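Local coordinates for regulating synaptic membrane exocytosis protein 2 (PDB 2BWQ) that probably helps organise synaptic vesicle exocytosis and neurotransmitter release as a Rab3-interacting protein, here represented by its C2A domain, at residues P31-E34 against R39-Y42; V79-F84 against E113-L118. All blocks are in the same frame, centred on the assembly; numbering follows the deposited sequence.

Contact 1: residues P31-E34 against R39-Y42; sequences PSRE and RNPY
Arg39 reaches back across the loop and holds the extended chain at Pro31 and Ser32 by its carbonyls. Its NE gives a nearly straight hydrogen bond to Pro31 O, 2.7 Å long with an N-H...O angle of 172°. The oxygen lies in the plane of the guanidinium, at its edge. Arg39 NH2 adds two weak bonds, one to Pro31 O at 3.3 Å and one to Ser32 O at 2.9 Å. The Arg39 chain folds at CG (chi2 -61°), which turns its guanidinium towards these carbonyls instead of letting it run straight on. Pro31 CG sits 4.1 Å from Arg39 NH2.

Arg33 passes over the other arginine. Its CG lies 3.6 Å above one face of the Arg39 guanidinium, offset toward the rim. The chain then runs extended from CG to NE. The two guanidinium planes are nearly perpendicular. Both arginines form salt bridges to Asp95, which probably offsets the closeness of their like charges. Arg39 also pairs with Glu105. Arg33 NH2 comes within 3.4 Å of Asn40 ND2, but both are donors. Asn40 ND2 bonds instead to the backbone of Gln96, and OD1 to the backbone of Lys64.

This is a surface loop that closes onto the start of strand 41-48, at the end of a C2 beta-sandwich where calcium-binding relatives carry their metal-binding loops.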
loop_
_atom_site.group_PDB
_atom_site.type_symbol
_atom_site.label_atom_id
_atom_site.label_comp_id
_atom_site.label_asym_id
_atom_site.label_seq_id
_atom_site.Cartn_x
_atom_site.Cartn_y
_atom_site.Cartn_z
ATOM N N PRO A 31 2.264 -3.420 -15.482
ATOM C CA PRO A 31 1.951 -3.509 -16.907
ATOM C C PRO A 31 2.141 -2.132 -17.568
ATOM O O PRO A 31 1.686 -1.093 -17.044
ATOM C CB PRO A 31 0.454 -3.904 -16.910
ATOM C CG PRO A 31 -0.098 -3.441 -15.632
ATOM C CD PRO A 31 1.067 -3.571 -14.642
ATOM N N SER A 32 2.803 -2.107 -18.725
ATOM C CA SER A 32 2.797 -0.903 -19.574
ATOM C C SER A 32 1.361 -0.518 -19.945
ATOM O O SER A 32 0.426 -1.272 -19.710
ATOM C CB SER A 32 3.663 -1.159 -20.825
ATOM O OG SER A 32 4.978 -1.531 -20.427
ATOM N N ARG A 33 1.185 0.696 -20.454
ATOM C CA ARG A 33 -0.072 1.131 -21.061
ATOM C C ARG A 33 -0.307 0.441 -22.354
ATOM O O ARG A 33 0.613 -0.094 -22.974
ATOM C CB ARG A 33 -0.058 2.649 -21.303
ATOM C CG ARG A 33 0.054 3.449 -19.993
ATOM C CD ARG A 33 0.258 4.851 -20.231
ATOM N NE ARG A 33 0.253 5.583 -18.982
ATOM C CZ ARG A 33 0.676 6.822 -18.894
ATOM N NH1 ARG A 33 1.130 7.447 -19.997
ATOM N NH2 ARG A 33 0.668 7.453 -17.726
ATOM N N GLU A 34 -1.538 0.530 -22.856
ATOM C CA GLU A 34 -1.830 -0.129 -24.098
ATOM C C GLU A 34 -0.937 0.359 -25.242
ATOM O O GLU A 34 -0.602 -0.397 -26.157
ATOM C CB GLU A 34 -3.307 0.011 -24.450
ATOM C CG GLU A 34 -4.089 -1.113 -23.762
ATOM C CD GLU A 34 -3.785 -2.450 -24.476
ATOM O OE1 GLU A 34 -3.948 -2.511 -25.728
ATOM O OE2 GLU A 34 -3.337 -3.411 -23.804
ATOM N N ARG A 39 4.092 3.920 -16.815
ATOM C CA ARG A 39 3.098 4.476 -15.914
ATOM C C ARG A 39 3.665 5.687 -15.147
ATOM O O ARG A 39 4.868 5.866 -15.075
ATOM C CB ARG A 39 2.762 3.348 -14.901
ATOM C CG ARG A 39 2.146 2.069 -15.519
ATOM C CD ARG A 39 0.841 2.370 -16.194
ATOM N NE ARG A 39 0.258 1.168 -16.800
ATOM C CZ ARG A 39 -1.011 1.055 -17.199
ATOM N NH1 ARG A 39 -1.857 2.093 -17.117
ATOM N NH2 ARG A 39 -1.391 -0.110 -17.717
ATOM N N ASN A 40 2.774 6.422 -14.501
ATOM C CA ASN A 40 3.112 7.410 -13.484
ATOM C C ASN A 40 2.461 6.966 -12.202
ATOM O O ASN A 40 1.356 7.411 -11.867
ATOM C CB ASN A 40 2.583 8.811 -13.827
ATOM C CG ASN A 40 3.095 9.312 -15.156
ATOM O OD1 ASN A 40 4.303 9.194 -15.505
ATOM N ND2 ASN A 40 2.170 9.907 -15.930
ATOM N N PRO A 41 3.080 6.002 -11.527
ATOM C CA PRO A 41 2.350 5.326 -10.428
ATOM C C PRO A 41 2.406 6.010 -9.054
ATOM O O PRO A 41 3.443 6.595 -8.668
ATOM C CB PRO A 41 2.977 3.917 -10.412
ATOM C CG PRO A 41 4.400 4.162 -10.898
ATOM C CD PRO A 41 4.370 5.358 -11.815
ATOM N N TYR A 42 1.291 5.873 -8.322
ATOM C CA TYR A 42 1.252 6.218 -6.889
ATOM C C TYR A 42 0.409 5.201 -6.188
ATOM O O TYR A 42 -0.418 4.552 -6.780
ATOM C CB TYR A 42 0.791 7.656 -6.621
ATOM C CG TYR A 42 -0.670 7.893 -6.958
ATOM C CD1 TYR A 42 -1.672 7.728 -5.956
ATOM C CD2 TYR A 42 -1.035 8.408 -8.216
ATOM C CE1 TYR A 42 -3.009 7.999 -6.234
ATOM C CE2 TYR A 42 -2.396 8.643 -8.503
ATOM C CZ TYR A 42 -3.338 8.470 -7.473
ATOM O OH TYR A 42 -4.671 8.776 -7.739
#

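Contact 2: residues V79-F84 against E113-L118; sequences VHRREF and ELETAL. With SO4 (sulfate ion), chain B; SO4 (sulfate ion), chain C.
Phe84 and Glu115 are linked at the backbone through one water instead of by a direct bond. Water 1 lies 2.7 Å from Phe84 O and accepts from Glu115 N at 3.0 Å. It also meets Glu113 OE1. Two short 3-10 turns pack here, in inter-strand loops of the C2 beta-sandwich.

The Phe84 ring is held between the turns. Arg81 CA of its own turn sits 3.9 Å above one face, over the centre. Leu114 comes from the opposite side, its CB 3.9 Å from Phe84 CG. Phe13 meets the ring edge-to-face.

Glu115 OE1 touches Phe84 CB at 3.5 Å and forms a salt bridge with Arg81 NH1, also at 3.5 Å. The guanidinium and carboxylate planes stand 85° apart. Glu115 CG is anti to the backbone N (chi1 -178°) and the chain then bends, bringing the carboxylate over to Arg81. Glu115 OE2 pairs with Arg85. An alanine here would take away the carboxylate, probably leaving Arg81 and Arg85 without this charged partner and opening a gap beside Phe84 CB.

Two sulfates, probably from the crystallisation liquor, bind on the outer side of residues 79-84. Arg82 N donates to O1 of the chain B sulfate at 2.7 Å.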
loop_
_atom_site.group_PDB
_atom_site.type_symbol
_atom_site.label_atom_id
_atom_site.label_comp_id
_atom_site.label_asym_id
_atom_site.label_seq_id
_atom_site.Cartn_x
_atom_site.Cartn_y
_atom_site.Cartn_z
ATOM N N VAL A 79 -3.576 3.474 17.349
ATOM C CA VAL A 79 -4.012 2.115 16.964
ATOM C C VAL A 79 -3.852 1.168 18.130
ATOM O O VAL A 79 -2.822 1.210 18.825
ATOM C CB VAL A 79 -3.195 1.555 15.738
ATOM C CG1 VAL A 79 -3.710 0.142 15.376
ATOM C CG2 VAL A 79 -3.426 2.505 14.574
ATOM N N HIS A 80 -4.855 0.315 18.326
ATOM C CA HIS A 80 -4.952 -0.557 19.471
ATOM C C HIS A 80 -5.075 -2.022 19.031
ATOM O O HIS A 80 -5.946 -2.291 18.192
ATOM C CB HIS A 80 -6.158 -0.127 20.326
ATOM C CG HIS A 80 -5.999 1.238 20.921
ATOM N ND1 HIS A 80 -5.402 1.450 22.133
ATOM C CD2 HIS A 80 -6.330 2.459 20.447
ATOM C CE1 HIS A 80 -5.354 2.744 22.384
ATOM N NE2 HIS A 80 -5.933 3.384 21.390
ATOM N N ARG A 81 -4.258 -2.912 19.617
ATOM C CA ARG A 81 -4.293 -4.353 19.272
ATOM C C ARG A 81 -5.762 -4.894 19.292
ATOM O O ARG A 81 -6.199 -5.696 18.423
ATOM C CB ARG A 81 -3.433 -5.120 20.289
ATOM C CG ARG A 81 -3.441 -6.630 20.141
ATOM C CD ARG A 81 -2.864 -7.055 18.844
ATOM N NE ARG A 81 -3.070 -8.479 18.544
ATOM C CZ ARG A 81 -4.249 -9.051 18.259
ATOM N NH1 ARG A 81 -5.376 -8.348 18.225
ATOM N NH2 ARG A 81 -4.296 -10.356 18.002
ATOM N N ARG A 82 -6.527 -4.437 20.272
ATOM C CA ARG A 82 -7.884 -4.978 20.395
ATOM C C ARG A 82 -8.781 -4.679 19.174
ATOM O O ARG A 82 -9.884 -5.227 19.034
ATOM C CB ARG A 82 -8.550 -4.469 21.668
ATOM C CG ARG A 82 -8.875 -3.020 21.607
ATOM C CD ARG A 82 -9.366 -2.419 22.913
ATOM N NE ARG A 82 -8.297 -2.430 23.915
ATOM C CZ ARG A 82 -8.497 -2.731 25.202
ATOM N NH1 ARG A 82 -9.651 -3.191 25.585
ATOM N NH2 ARG A 82 -7.497 -2.675 26.064
ATOM N N GLU A 83 -8.343 -3.733 18.351
ATOM C CA GLU A 83 -9.129 -3.243 17.229
ATOM C C GLU A 83 -8.797 -4.059 15.973
ATOM O O GLU A 83 -9.442 -3.864 14.950
ATOM C CB GLU A 83 -8.725 -1.780 16.912
ATOM C CG GLU A 83 -9.164 -0.765 17.985
ATOM C CD GLU A 83 -8.515 0.626 17.811
ATOM O OE1 GLU A 83 -7.475 0.818 17.091
ATOM O OE2 GLU A 83 -9.092 1.583 18.395
ATOM N N PHE A 84 -7.831 -4.949 16.028
ATOM C CA PHE A 84 -7.334 -5.529 14.750
ATOM C C PHE A 84 -8.399 -6.334 14.023
ATOM O O PHE A 84 -8.365 -6.302 12.794
ATOM C CB PHE A 84 -6.144 -6.426 15.025
ATOM C CG PHE A 84 -4.832 -5.690 15.226
ATOM C CD1 PHE A 84 -4.763 -4.298 15.310
ATOM C CD2 PHE A 84 -3.683 -6.438 15.380
ATOM C CE1 PHE A 84 -3.488 -3.675 15.506
ATOM C CE2 PHE A 84 -2.418 -5.830 15.617
ATOM C CZ PHE A 84 -2.365 -4.465 15.662
ATOM N N GLU A 113 -6.242 -7.490 6.023
ATOM C CA GLU A 113 -6.911 -7.555 7.339
ATOM C C GLU A 113 -5.866 -7.496 8.452
ATOM O O GLU A 113 -4.916 -8.315 8.425
ATOM C CB GLU A 113 -7.741 -8.848 7.478
ATOM C CG GLU A 113 -8.940 -8.841 6.528
ATOM C CD GLU A 113 -10.072 -8.009 7.022
ATOM O OE1 GLU A 113 -10.053 -7.416 8.111
ATOM O OE2 GLU A 113 -11.043 -7.931 6.249
ATOM N N LEU A 114 -6.002 -6.577 9.402
ATOM C CA LEU A 114 -4.977 -6.474 10.448
ATOM C C LEU A 114 -4.821 -7.741 11.263
ATOM O O LEU A 114 -3.681 -8.049 11.652
ATOM C CB LEU A 114 -5.224 -5.290 11.387
ATOM C CG LEU A 114 -4.510 -3.994 10.996
ATOM C CD1 LEU A 114 -2.991 -4.243 11.192
ATOM C CD2 LEU A 114 -4.828 -3.552 9.579
ATOM N N GLU A 115 -5.911 -8.479 11.514
ATOM C CA GLU A 115 -5.846 -9.582 12.472
ATOM C C GLU A 115 -4.887 -10.659 12.015
ATOM O O GLU A 115 -4.388 -11.373 12.877
ATOM C CB GLU A 115 -7.248 -10.175 12.641
ATOM C CG GLU A 115 -7.365 -11.332 13.650
ATOM C CD GLU A 115 -7.267 -10.925 15.121
ATOM O OE1 GLU A 115 -6.974 -9.748 15.493
ATOM O OE2 GLU A 115 -7.514 -11.829 15.969
ATOM N N THR A 116 -4.658 -10.801 10.727
ATOM C CA THR A 116 -3.701 -11.797 10.309
ATOM C C THR A 116 -2.552 -11.230 9.527
ATOM O O THR A 116 -1.871 -11.959 8.810
ATOM C CB THR A 116 -4.406 -12.915 9.489
ATOM O OG1 THR A 116 -5.159 -12.304 8.442
ATOM C CG2 THR A 116 -5.354 -13.786 10.428
ATOM N N ALA A 117 -2.366 -9.922 9.562
ATOM C CA ALA A 117 -1.317 -9.280 8.803
ATOM C C ALA A 117 0.073 -9.717 9.287
ATOM O O ALA A 117 0.287 -10.113 10.452
ATOM C CB ALA A 117 -1.421 -7.758 9.008
ATOM N N LEU A 118 1.001 -9.662 8.366
ATOM C CA LEU A 118 2.426 -9.915 8.647
ATOM C C LEU A 118 3.074 -8.710 9.347
ATOM O O LEU A 118 3.748 -7.905 8.709
ATOM C CB LEU A 118 3.170 -10.231 7.319
ATOM C CG LEU A 118 2.779 -11.563 6.677
ATOM C CD1 LEU A 118 3.153 -11.584 5.209
ATOM C CD2 LEU A 118 3.451 -12.704 7.349
HETATM S S SO4 B . -4.662 -2.457 23.284
HETATM O O1 SO4 B . -5.649 -3.335 22.601
HETATM O O2 SO4 B . -3.897 -3.231 24.235
HETATM O O3 SO4 B . -3.730 -1.833 22.353
HETATM O O4 SO4 B . -5.370 -1.403 24.033
HETATM S S SO4 C . -12.891 -4.522 24.874
HETATM O O1 SO4 C . -13.418 -5.756 24.216
HETATM O O2 SO4 C . -11.955 -3.799 24.049
HETATM O O3 SO4 C . -14.011 -3.548 24.808
HETATM O O4 SO4 C . -12.484 -4.830 26.219
HETATM O O HOH W 1 -8.732 -7.828 10.581
#

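Overall arrangement
From the N terminus, strands 6-14 and 19-28 come first. Contact 1 then closes the outer part of the loop between strands 19-28 and 41-48, with four residues between its segments. These two strands belong to different sheets of the sandwich. Contact 2 opens later, in the loop after strand 69-76. It closes after strands 88-95 and 105-113, and so joins two crossings between the sheets: 69-76 to 88-95 and 105-113 to 123-127. The contacts follow one another along the chain, neither nested nor crossed. They lie on opposite sides of the chain's centre, with centres about 32 Å apart, and do not touch. Strand 41-48 starts in contact 1, and its Phe47 packs against Leu114 of contact 2.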